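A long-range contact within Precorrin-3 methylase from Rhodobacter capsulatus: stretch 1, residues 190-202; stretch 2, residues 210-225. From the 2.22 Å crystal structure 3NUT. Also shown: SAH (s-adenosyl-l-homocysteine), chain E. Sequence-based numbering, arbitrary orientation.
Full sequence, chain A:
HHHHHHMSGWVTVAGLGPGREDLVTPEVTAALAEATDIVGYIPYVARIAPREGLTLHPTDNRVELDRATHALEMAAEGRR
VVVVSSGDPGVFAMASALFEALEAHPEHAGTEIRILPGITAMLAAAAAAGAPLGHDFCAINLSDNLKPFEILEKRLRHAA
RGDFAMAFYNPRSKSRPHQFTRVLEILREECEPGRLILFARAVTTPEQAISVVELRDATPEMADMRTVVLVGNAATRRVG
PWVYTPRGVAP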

ATOM      1  N   GLU A 190     -15.099  20.547   1.996  1.00 58.35           N
ATOM      2  CA  GLU A 190     -14.712  20.289   0.599  1.00 58.03           C
ATOM      3  C   GLU A 190     -15.467  19.159  -0.117  1.00 58.47           C
ATOM      4  O   GLU A 190     -15.296  18.966  -1.320  1.00 58.30           O
ATOM      5  CB  GLU A 190     -13.204  20.040   0.522  1.00 57.71           C
ATOM      6  CG  GLU A 190     -12.352  21.237   0.882  1.00 56.10           C
ATOM      7  CD  GLU A 190     -11.995  22.091  -0.313  1.00 54.77           C
ATOM      8  OE1 GLU A 190     -12.153  21.629  -1.465  1.00 53.92           O
ATOM      9  OE2 GLU A 190     -11.533  23.230  -0.106  1.00 55.05           O
ATOM     10  N   CYS A 191     -16.308  18.429   0.615  1.00 59.20           N
ATOM     11  CA  CYS A 191     -16.958  17.231   0.085  1.00 59.79           C
ATOM     12  C   CYS A 191     -18.466  17.228   0.283  1.00 60.26           C
ATOM     13  O   CYS A 191     -18.987  17.884   1.185  1.00 60.45           O
ATOM     14  CB  CYS A 191     -16.382  15.978   0.767  1.00 60.38           C
ATOM     15  SG  CYS A 191     -14.588  15.724   0.592  1.00 60.17           S
ATOM     16  N   GLU A 192     -19.159  16.458  -0.552  1.00 60.80           N
ATOM     17  CA  GLU A 192     -20.600  16.246  -0.416  1.00 61.28           C
ATOM     18  C   GLU A 192     -20.920  15.471   0.866  1.00 61.28           C
ATOM     19  O   GLU A 192     -20.214  14.512   1.192  1.00 62.01           O
ATOM     20  CB  GLU A 192     -21.146  15.496  -1.634  1.00 61.45           C
ATOM     21  CG  GLU A 192     -20.806  13.996  -1.675  1.00 62.85           C
ATOM     22  CD  GLU A 192     -19.376  13.697  -2.122  1.00 64.74           C
ATOM     23  OE1 GLU A 192     -18.691  14.608  -2.647  1.00 64.71           O
ATOM     24  OE2 GLU A 192     -18.945  12.534  -1.956  1.00 65.38           O
ATOM     25  N   PRO A 193     -21.984  15.874   1.594  1.00 60.78           N
ATOM     26  CA  PRO A 193     -22.430  15.260   2.864  1.00 60.21           C
ATOM     27  C   PRO A 193     -22.520  13.724   2.906  1.00 59.42           C
ATOM     28  O   PRO A 193     -22.210  13.123   3.944  1.00 59.53           O
ATOM     29  CB  PRO A 193     -23.831  15.855   3.061  1.00 60.18           C
ATOM     30  CG  PRO A 193     -23.745  17.194   2.419  1.00 60.81           C
ATOM     31  CD  PRO A 193     -22.774  17.076   1.264  1.00 60.66           C
ATOM     32  N   GLY A 194     -22.969  13.105   1.812  1.00 58.42           N
ATOM     33  CA  GLY A 194     -23.099  11.642   1.734  1.00 57.17           C
ATOM     34  C   GLY A 194     -21.816  10.866   1.414  1.00 56.28           C
ATOM     35  O   GLY A 194     -21.876   9.689   1.024  1.00 56.53           O
ATOM     36  N   ARG A 195     -20.662  11.517   1.586  1.00 54.84           N
ATOM     37  CA  ARG A 195     -19.348  10.918   1.331  1.00 53.12           C
ATOM     38  C   ARG A 195     -19.045   9.862   2.379  1.00 52.19           C
ATOM     39  O   ARG A 195     -18.911  10.176   3.567  1.00 52.22           O
ATOM     40  CB  ARG A 195     -18.260  11.998   1.353  1.00 53.29           C
ATOM     41  CG  ARG A 195     -16.819  11.482   1.305  1.00 52.05           C
ATOM     42  CD  ARG A 195     -16.486  10.845  -0.018  1.00 50.61           C
ATOM     43  NE  ARG A 195     -16.335  11.804  -1.111  1.00 51.50           N
ATOM     44  CZ  ARG A 195     -15.214  12.464  -1.403  1.00 53.22           C
ATOM     45  NH1 ARG A 195     -14.127  12.318  -0.664  1.00 54.14           N
ATOM     46  NH2 ARG A 195     -15.180  13.297  -2.433  1.00 55.39           N
ATOM     47  N   LEU A 196     -18.944   8.613   1.936  1.00 50.38           N
ATOM     48  CA  LEU A 196     -18.724   7.500   2.838  1.00 49.04           C
ATOM     49  C   LEU A 196     -17.383   7.597   3.591  1.00 48.03           C
ATOM     50  O   LEU A 196     -16.341   7.834   2.995  1.00 47.77           O
ATOM     51  CB  LEU A 196     -18.808   6.189   2.056  1.00 49.54           C
ATOM     52  CG  LEU A 196     -20.071   5.305   1.997  1.00 50.20           C
ATOM     53  CD1 LEU A 196     -21.415   6.009   2.283  1.00 48.15           C
ATOM     54  CD2 LEU A 196     -20.116   4.582   0.652  1.00 50.71           C
ATOM     55  N   ILE A 197     -17.442   7.450   4.910  1.00 46.74           N
ATOM     56  CA  ILE A 197     -16.261   7.362   5.750  1.00 45.26           C
ATOM     57  C   ILE A 197     -16.343   6.075   6.554  1.00 44.50           C
ATOM     58  O   ILE A 197     -17.419   5.661   7.005  1.00 42.87           O
ATOM     59  CB  ILE A 197     -16.145   8.524   6.754  1.00 45.59           C
ATOM     60  CG1 ILE A 197     -16.677   9.850   6.160  1.00 45.74           C
ATOM     61  CG2 ILE A 197     -14.702   8.625   7.298  1.00 44.89           C
ATOM     62  CD1 ILE A 197     -15.828  10.487   5.031  1.00 44.69           C
ATOM     63  N   LEU A 198     -15.175   5.462   6.726  1.00 43.35           N
ATOM     64  CA  LEU A 198     -15.046   4.144   7.305  1.00 42.93           C
ATOM     65  C   LEU A 198     -14.056   4.245   8.432  1.00 42.30           C
ATOM     66  O   LEU A 198     -12.955   4.766   8.247  1.00 41.63           O
ATOM     67  CB  LEU A 198     -14.484   3.156   6.273  1.00 42.81           C
ATOM     68  CG  LEU A 198     -15.302   2.602   5.113  1.00 43.59           C
ATOM     69  CD1 LEU A 198     -15.513   3.598   3.977  1.00 44.14           C
ATOM     70  CD2 LEU A 198     -14.567   1.383   4.585  1.00 45.11           C
ATOM     71  N   PHE A 199     -14.444   3.731   9.592  1.00 41.78           N
ATOM     72  CA  PHE A 199     -13.530   3.645  10.717  1.00 42.30           C
ATOM     73  C   PHE A 199     -13.235   2.170  10.921  1.00 42.40           C
ATOM     74  O   PHE A 199     -14.136   1.364  11.229  1.00 42.69           O
ATOM     75  CB  PHE A 199     -14.113   4.300  11.977  1.00 42.24           C
ATOM     76  CG  PHE A 199     -14.393   5.771  11.818  1.00 43.72           C
ATOM     77  CD1 PHE A 199     -13.446   6.716  12.202  1.00 44.46           C
ATOM     78  CD2 PHE A 199     -15.602   6.210  11.273  1.00 45.00           C
ATOM     79  CE1 PHE A 199     -13.695   8.084  12.049  1.00 45.50           C
ATOM     80  CE2 PHE A 199     -15.863   7.566  11.114  1.00 47.01           C
ATOM     81  CZ  PHE A 199     -14.902   8.510  11.508  1.00 46.42           C
ATOM     82  N   ALA A 200     -11.978   1.809  10.693  1.00 41.95           N
ATOM     83  CA  ALA A 200     -11.589   0.406  10.778  1.00 41.73           C
ATOM     84  C   ALA A 200     -10.585   0.217  11.902  1.00 41.06           C
ATOM     85  O   ALA A 200      -9.466   0.737  11.882  1.00 40.68           O
ATOM     86  CB  ALA A 200     -11.070  -0.115   9.444  1.00 41.76           C
ATOM     87  N   ARG A 201     -11.042  -0.522  12.897  1.00 40.54           N
ATOM     88  CA  ARG A 201     -10.380  -0.583  14.165  1.00 40.69           C
ATOM     89  C   ARG A 201      -9.749  -1.945  14.348  1.00 39.31           C
ATOM     90  O   ARG A 201     -10.416  -2.973  14.187  1.00 38.89           O
ATOM     91  CB  ARG A 201     -11.415  -0.287  15.277  1.00 41.26           C
ATOM     92  CG  ARG A 201     -10.915  -0.543  16.685  1.00 45.43           C
ATOM     93  CD  ARG A 201     -12.040  -0.457  17.737  1.00 51.97           C
ATOM     94  NE  ARG A 201     -11.771  -1.349  18.876  1.00 55.29           N
ATOM     95  CZ  ARG A 201     -10.812  -1.145  19.779  1.00 56.81           C
ATOM     96  NH1 ARG A 201     -10.004  -0.082  19.688  1.00 56.51           N
ATOM     97  NH2 ARG A 201     -10.661  -2.007  20.776  1.00 57.54           N
ATOM     98  N   ALA A 202      -8.467  -1.941  14.684  1.00 38.26           N
ATOM     99  CA  ALA A 202      -7.753  -3.159  15.094  1.00 38.34           C
ATOM    100  C   ALA A 202      -7.852  -4.227  14.024  1.00 37.61           C
ATOM    101  O   ALA A 202      -8.167  -5.392  14.299  1.00 36.89           O
ATOM    102  CB  ALA A 202      -8.280  -3.704  16.455  1.00 37.92           C
ATOM    103  N   ILE A 210     -15.440  -2.509  12.235  1.00 49.58           N
ATOM    104  CA  ILE A 210     -15.456  -1.581  11.130  1.00 50.25           C
ATOM    105  C   ILE A 210     -16.827  -0.960  10.994  1.00 50.58           C
ATOM    106  O   ILE A 210     -17.824  -1.673  10.850  1.00 50.72           O
ATOM    107  CB  ILE A 210     -15.046  -2.274   9.810  1.00 50.24           C
ATOM    108  CG1 ILE A 210     -13.589  -2.733   9.893  1.00 49.95           C
ATOM    109  CG2 ILE A 210     -15.244  -1.338   8.609  1.00 50.49           C
ATOM    110  CD1 ILE A 210     -13.114  -3.465   8.679  1.00 50.12           C
ATOM    111  N   SER A 211     -16.871   0.367  11.034  1.00 50.41           N
ATOM    112  CA  SER A 211     -18.126   1.055  10.853  1.00 51.13           C
ATOM    113  C   SER A 211     -18.020   2.004   9.674  1.00 51.30           C
ATOM    114  O   SER A 211     -17.046   2.735   9.523  1.00 51.32           O
ATOM    115  CB  SER A 211     -18.553   1.788  12.129  1.00 51.06           C
ATOM    116  OG  SER A 211     -17.649   2.840  12.439  1.00 51.89           O
ATOM    117  N   VAL A 212     -19.032   1.954   8.826  1.00 51.85           N
ATOM    118  CA  VAL A 212     -19.116   2.821   7.680  1.00 52.65           C
ATOM    119  C   VAL A 212     -20.253   3.785   7.948  1.00 53.13           C
ATOM    120  O   VAL A 212     -21.379   3.364   8.197  1.00 53.52           O
ATOM    121  CB  VAL A 212     -19.443   2.033   6.406  1.00 52.69           C
ATOM    122  CG1 VAL A 212     -19.154   2.887   5.171  1.00 52.68           C
ATOM    123  CG2 VAL A 212     -18.678   0.674   6.364  1.00 52.89           C
ATOM    124  N   VAL A 213     -19.952   5.077   7.915  1.00 53.77           N
ATOM    125  CA  VAL A 213     -20.970   6.112   8.070  1.00 54.23           C
ATOM    126  C   VAL A 213     -20.790   7.202   7.014  1.00 55.10           C
ATOM    127  O   VAL A 213     -19.709   7.342   6.439  1.00 55.19           O
ATOM    128  CB  VAL A 213     -20.935   6.732   9.487  1.00 54.21           C
ATOM    129  CG1 VAL A 213     -21.299   5.685  10.553  1.00 54.07           C
ATOM    130  CG2 VAL A 213     -19.575   7.376   9.776  1.00 52.79           C
ATOM    131  N   GLU A 214     -21.837   7.983   6.751  1.00 56.02           N
ATOM    132  CA  GLU A 214     -21.680   9.161   5.894  1.00 56.45           C
ATOM    133  C   GLU A 214     -20.945  10.270   6.645  1.00 56.26           C
ATOM    134  O   GLU A 214     -21.017  10.336   7.870  1.00 56.40           O
ATOM    135  CB  GLU A 214     -23.030   9.660   5.422  1.00 56.71           C
ATOM    136  CG  GLU A 214     -23.847   8.633   4.657  1.00 59.32           C
ATOM    137  CD  GLU A 214     -25.333   8.964   4.690  1.00 62.06           C
ATOM    138  OE1 GLU A 214     -25.824   9.310   5.797  1.00 63.14           O
ATOM    139  OE2 GLU A 214     -25.995   8.887   3.623  1.00 60.92           O
ATOM    140  N   LEU A 215     -20.237  11.122   5.911  1.00 56.11           N
ATOM    141  CA  LEU A 215     -19.469  12.227   6.490  1.00 57.03           C
ATOM    142  C   LEU A 215     -20.295  13.123   7.404  1.00 58.06           C
ATOM    143  O   LEU A 215     -19.832  13.492   8.493  1.00 58.26           O
ATOM    144  CB  LEU A 215     -18.824  13.052   5.378  1.00 56.57           C
ATOM    145  CG  LEU A 215     -18.020  14.324   5.634  1.00 56.84           C
ATOM    146  CD1 LEU A 215     -16.816  14.094   6.534  1.00 57.34           C
ATOM    147  CD2 LEU A 215     -17.590  14.926   4.302  1.00 55.87           C
ATOM    148  N   ARG A 216     -21.507  13.461   6.951  1.00 58.95           N
ATOM    149  CA  ARG A 216     -22.483  14.231   7.729  1.00 60.03           C
ATOM    150  C   ARG A 216     -22.665  13.688   9.153  1.00 60.34           C
ATOM    151  O   ARG A 216     -22.759  14.463  10.100  1.00 60.41           O
ATOM    152  CB  ARG A 216     -23.845  14.228   7.014  1.00 60.41           C
ATOM    153  CG  ARG A 216     -24.962  13.455   7.760  1.00 61.62           C
ATOM    154  CD  ARG A 216     -25.845  12.618   6.852  1.00 63.84           C
ATOM    155  NE  ARG A 216     -26.212  13.318   5.621  1.00 65.35           N
ATOM    156  CZ  ARG A 216     -27.056  12.840   4.713  1.00 65.57           C
ATOM    157  NH1 ARG A 216     -27.640  11.657   4.887  1.00 65.69           N
ATOM    158  NH2 ARG A 216     -27.310  13.551   3.623  1.00 65.07           N
ATOM    159  N   ASP A 217     -22.713  12.360   9.284  1.00 60.70           N
ATOM    160  CA  ASP A 217     -23.040  11.672  10.535  1.00 61.17           C
ATOM    161  C   ASP A 217     -21.834  11.342  11.422  1.00 61.45           C
ATOM    162  O   ASP A 217     -22.001  10.843  12.547  1.00 61.63           O
ATOM    163  CB  ASP A 217     -23.785  10.375  10.229  1.00 61.16           C
ATOM    164  CG  ASP A 217     -25.254  10.595   9.959  1.00 62.23           C
ATOM    165  OD1 ASP A 217     -25.954  11.095  10.867  1.00 63.57           O
ATOM    166  OD2 ASP A 217     -25.714  10.255   8.845  1.00 63.19           O
ATOM    167  N   ALA A 218     -20.634  11.618  10.909  1.00 61.45           N
ATOM    168  CA  ALA A 218     -19.379  11.202  11.534  1.00 61.32           C
ATOM    169  C   ALA A 218     -18.915  12.165  12.622  1.00 61.42           C
ATOM    170  O   ALA A 218     -19.096  13.374  12.499  1.00 61.23           O
ATOM    171  CB  ALA A 218     -18.301  11.051  10.475  1.00 61.03           C
ATOM    172  N   THR A 219     -18.326  11.611  13.682  1.00 61.51           N
ATOM    173  CA  THR A 219     -17.730  12.390  14.774  1.00 62.03           C
ATOM    174  C   THR A 219     -16.304  11.854  15.081  1.00 61.93           C
ATOM    175  O   THR A 219     -16.007  10.687  14.787  1.00 61.79           O
ATOM    176  CB  THR A 219     -18.607  12.335  16.054  1.00 62.11           C
ATOM    177  OG1 THR A 219     -18.637  10.998  16.553  1.00 63.18           O
ATOM    178  CG2 THR A 219     -20.039  12.770  15.773  1.00 62.34           C
ATOM    179  N   PRO A 220     -15.418  12.695  15.665  1.00 61.76           N
ATOM    180  CA  PRO A 220     -14.008  12.271  15.811  1.00 61.39           C
ATOM    181  C   PRO A 220     -13.776  11.111  16.778  1.00 61.07           C
ATOM    182  O   PRO A 220     -12.851  10.328  16.579  1.00 61.23           O
ATOM    183  CB  PRO A 220     -13.290  13.540  16.315  1.00 61.12           C
ATOM    184  CG  PRO A 220     -14.350  14.339  16.973  1.00 61.67           C
ATOM    185  CD  PRO A 220     -15.634  14.059  16.191  1.00 61.79           C
ATOM    186  N   GLU A 221     -14.609  10.999  17.808  1.00 60.65           N
ATOM    187  CA  GLU A 221     -14.452   9.942  18.800  1.00 60.30           C
ATOM    188  C   GLU A 221     -14.776   8.552  18.222  1.00 59.57           C
ATOM    189  O   GLU A 221     -14.753   7.547  18.942  1.00 59.10           O
ATOM    190  CB  GLU A 221     -15.260  10.255  20.075  1.00 60.72           C
ATOM    191  CG  GLU A 221     -16.782  10.050  19.982  1.00 62.63           C
ATOM    192  CD  GLU A 221     -17.515  11.219  19.332  1.00 65.71           C
ATOM    193  OE1 GLU A 221     -16.854  12.235  18.997  1.00 66.20           O
ATOM    194  OE2 GLU A 221     -18.758  11.115  19.149  1.00 66.29           O
ATOM    195  N   MET A 222     -15.069   8.515  16.919  1.00 58.87           N
ATOM    196  CA  MET A 222     -15.225   7.260  16.182  1.00 58.37           C
ATOM    197  C   MET A 222     -13.881   6.616  15.860  1.00 58.04           C
ATOM    198  O   MET A 222     -13.816   5.411  15.649  1.00 58.10           O
ATOM    199  CB  MET A 222     -16.029   7.472  14.910  1.00 58.20           C
ATOM    200  CG  MET A 222     -17.479   7.634  15.195  1.00 57.94           C
ATOM    201  SD  MET A 222     -18.448   7.868  13.716  1.00 59.63           S
ATOM    202  CE  MET A 222     -20.090   7.923  14.462  1.00 59.52           C
ATOM    203  N   ALA A 223     -12.828   7.430  15.839  1.00 57.16           N
ATOM    204  CA  ALA A 223     -11.466   6.962  15.663  1.00 56.96           C
ATOM    205  C   ALA A 223     -10.718   6.901  17.004  1.00 56.85           C
ATOM    206  O   ALA A 223     -11.002   7.690  17.897  1.00 56.63           O
ATOM    207  CB  ALA A 223     -10.734   7.884  14.698  1.00 56.74           C
ATOM    208  N   ASP A 224      -9.793   5.944  17.142  1.00 56.64           N
ATOM    209  CA  ASP A 224      -8.726   5.990  18.168  1.00 56.70           C
ATOM    210  C   ASP A 224      -7.389   5.666  17.513  1.00 56.38           C
ATOM    211  O   ASP A 224      -7.298   5.664  16.289  1.00 56.20           O
ATOM    212  CB  ASP A 224      -8.998   5.081  19.373  1.00 56.75           C
ATOM    213  CG  ASP A 224      -9.587   3.737  18.990  1.00 57.86           C
ATOM    214  OD1 ASP A 224      -8.961   2.991  18.204  1.00 59.58           O
ATOM    215  OD2 ASP A 224     -10.684   3.419  19.497  1.00 57.58           O
ATOM    216  N   MET A 225      -6.354   5.407  18.308  1.00 56.19           N
ATOM    217  CA  MET A 225      -5.025   5.092  17.745  1.00 56.11           C
ATOM    218  C   MET A 225      -4.902   3.680  17.182  1.00 54.63           C
ATOM    219  O   MET A 225      -3.909   3.344  16.564  1.00 54.72           O
ATOM    220  CB  MET A 225      -3.893   5.403  18.740  1.00 57.00           C
ATOM    221  CG  MET A 225      -3.501   6.887  18.718  1.00 60.45           C
ATOM    222  SD  MET A 225      -3.512   7.564  17.014  1.00 66.55           S
ATOM    223  CE  MET A 225      -1.793   7.243  16.564  1.00 67.43           C
TER
HETATM  224  N   SAH E1501       4.026   1.358   8.990  1.00 37.11           N
HETATM  225  CA  SAH E1501       2.601   1.318   9.441  1.00 37.66           C
HETATM  226  CB  SAH E1501       2.086   2.731   9.757  1.00 38.01           C
HETATM  227  CG  SAH E1501       2.650   3.249  11.081  1.00 41.03           C
HETATM  228  SD  SAH E1501       1.692   4.569  11.788  1.00 46.62           S
HETATM  229  C   SAH E1501       1.848   0.732   8.304  1.00 37.20           C
HETATM  230  O   SAH E1501       2.488   0.646   7.265  1.00 37.07           O
HETATM  231  OXT SAH E1501       0.663   0.345   8.348  1.00 36.04           O
HETATM  232  C5' SAH E1501       0.598   3.692  12.883  1.00 45.29           C
HETATM  233  C4' SAH E1501      -0.878   3.919  12.498  1.00 44.43           C
HETATM  234  O4' SAH E1501      -1.245   2.989  11.471  1.00 43.89           O
HETATM  235  C3' SAH E1501      -1.920   3.717  13.609  1.00 43.67           C
HETATM  236  O3' SAH E1501      -2.239   4.907  14.344  1.00 46.00           O
HETATM  237  C2' SAH E1501      -3.152   3.276  12.848  1.00 42.87           C
HETATM  238  O2' SAH E1501      -3.842   4.392  12.248  1.00 41.92           O
HETATM  239  C1' SAH E1501      -2.560   2.466  11.711  1.00 41.15           C
HETATM  240  N9  SAH E1501      -2.524   1.019  12.029  1.00 38.13           N
HETATM  241  C8  SAH E1501      -1.431   0.255  12.231  1.00 37.86           C
HETATM  242  N7  SAH E1501      -1.800  -1.039  12.481  1.00 38.37           N
HETATM  243  C5  SAH E1501      -3.153  -1.117  12.438  1.00 35.89           C
HETATM  244  C6  SAH E1501      -4.204  -2.169  12.598  1.00 38.11           C
HETATM  245  N6  SAH E1501      -3.896  -3.462  12.876  1.00 38.31           N
HETATM  246  N1  SAH E1501      -5.507  -1.809  12.474  1.00 36.38           N
HETATM  247  C2  SAH E1501      -5.854  -0.533  12.203  1.00 36.43           C
HETATM  248  N3  SAH E1501      -4.952   0.464  12.046  1.00 36.76           N
HETATM  249  C4  SAH E1501      -3.616   0.245  12.150  1.00 36.77           C

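The most unusual feature of this contact is the ring of Phe 199, which reaches beyond the partner strand and is covered over one face by Met 222, a residue well past that strand. Met 222 CB sits 3.5 Å from the ring centroid of Phe 199, only 4° off the normal, so its C-H groups meet the pi face almost squarely; Met 222 SD lies obliquely, 4.4 Å from the same centroid. At the ring edge come Val 213 CG2, 4.0 Å from Phe 199 CE2, and Ala 218 CB, 4.3 Å from the same atom. One aromatic thus ties its strand to the loop and 3-10 segment that follow strand 210-214.

The backbone beneath is regular. Strands 196-201 and 210-214 run antiparallel, and two hydrogen-bonded pairs alternate with three non-hydrogen-bonded ones. Ile 197 N donates to Val 213 O (2.7 Å) and Val 213 N to Ile 197 O (2.8 Å); Phe 199 N donates to Ser 211 O (2.8 Å) and Ser 211 N to Phe 199 O (2.9 Å). Each such pair satisfies both residues' N-H and C=O groups. Between them, Leu 198 CA approaches Ser 211 O at 3.3 Å, a CA-H...O contact that the closer approach of the narrow pair allows.

Side chains alternate between faces. Ile 197, Phe 199, Ser 211 and Val 213 share one; on the other, Leu 198 CG packs against Val 212 CG1 at 3.9 Å and Ala 200 CB against Ile 210 CG1 at 3.7 Å, apolar surface meeting apolar surface.

Before the first strand, the type I turn from Glu 192 to Arg 195 extends the pairing: Pro 193 O accepts from Arg 216 N (3.1 Å) and Arg 195 O from Leu 215 N (2.9 Å). Leu 215 points toward stretch 1, its CB 3.9 Å from Ile 197 CG1 and its CD2 3.9 Å from Cys 191 CB. The salt bridge across the stretches is at the far end, Arg 201 NH1 to Asp 224 OD1 at 3.6 Å, the carboxylate oxygen lying near the guanidinium plane.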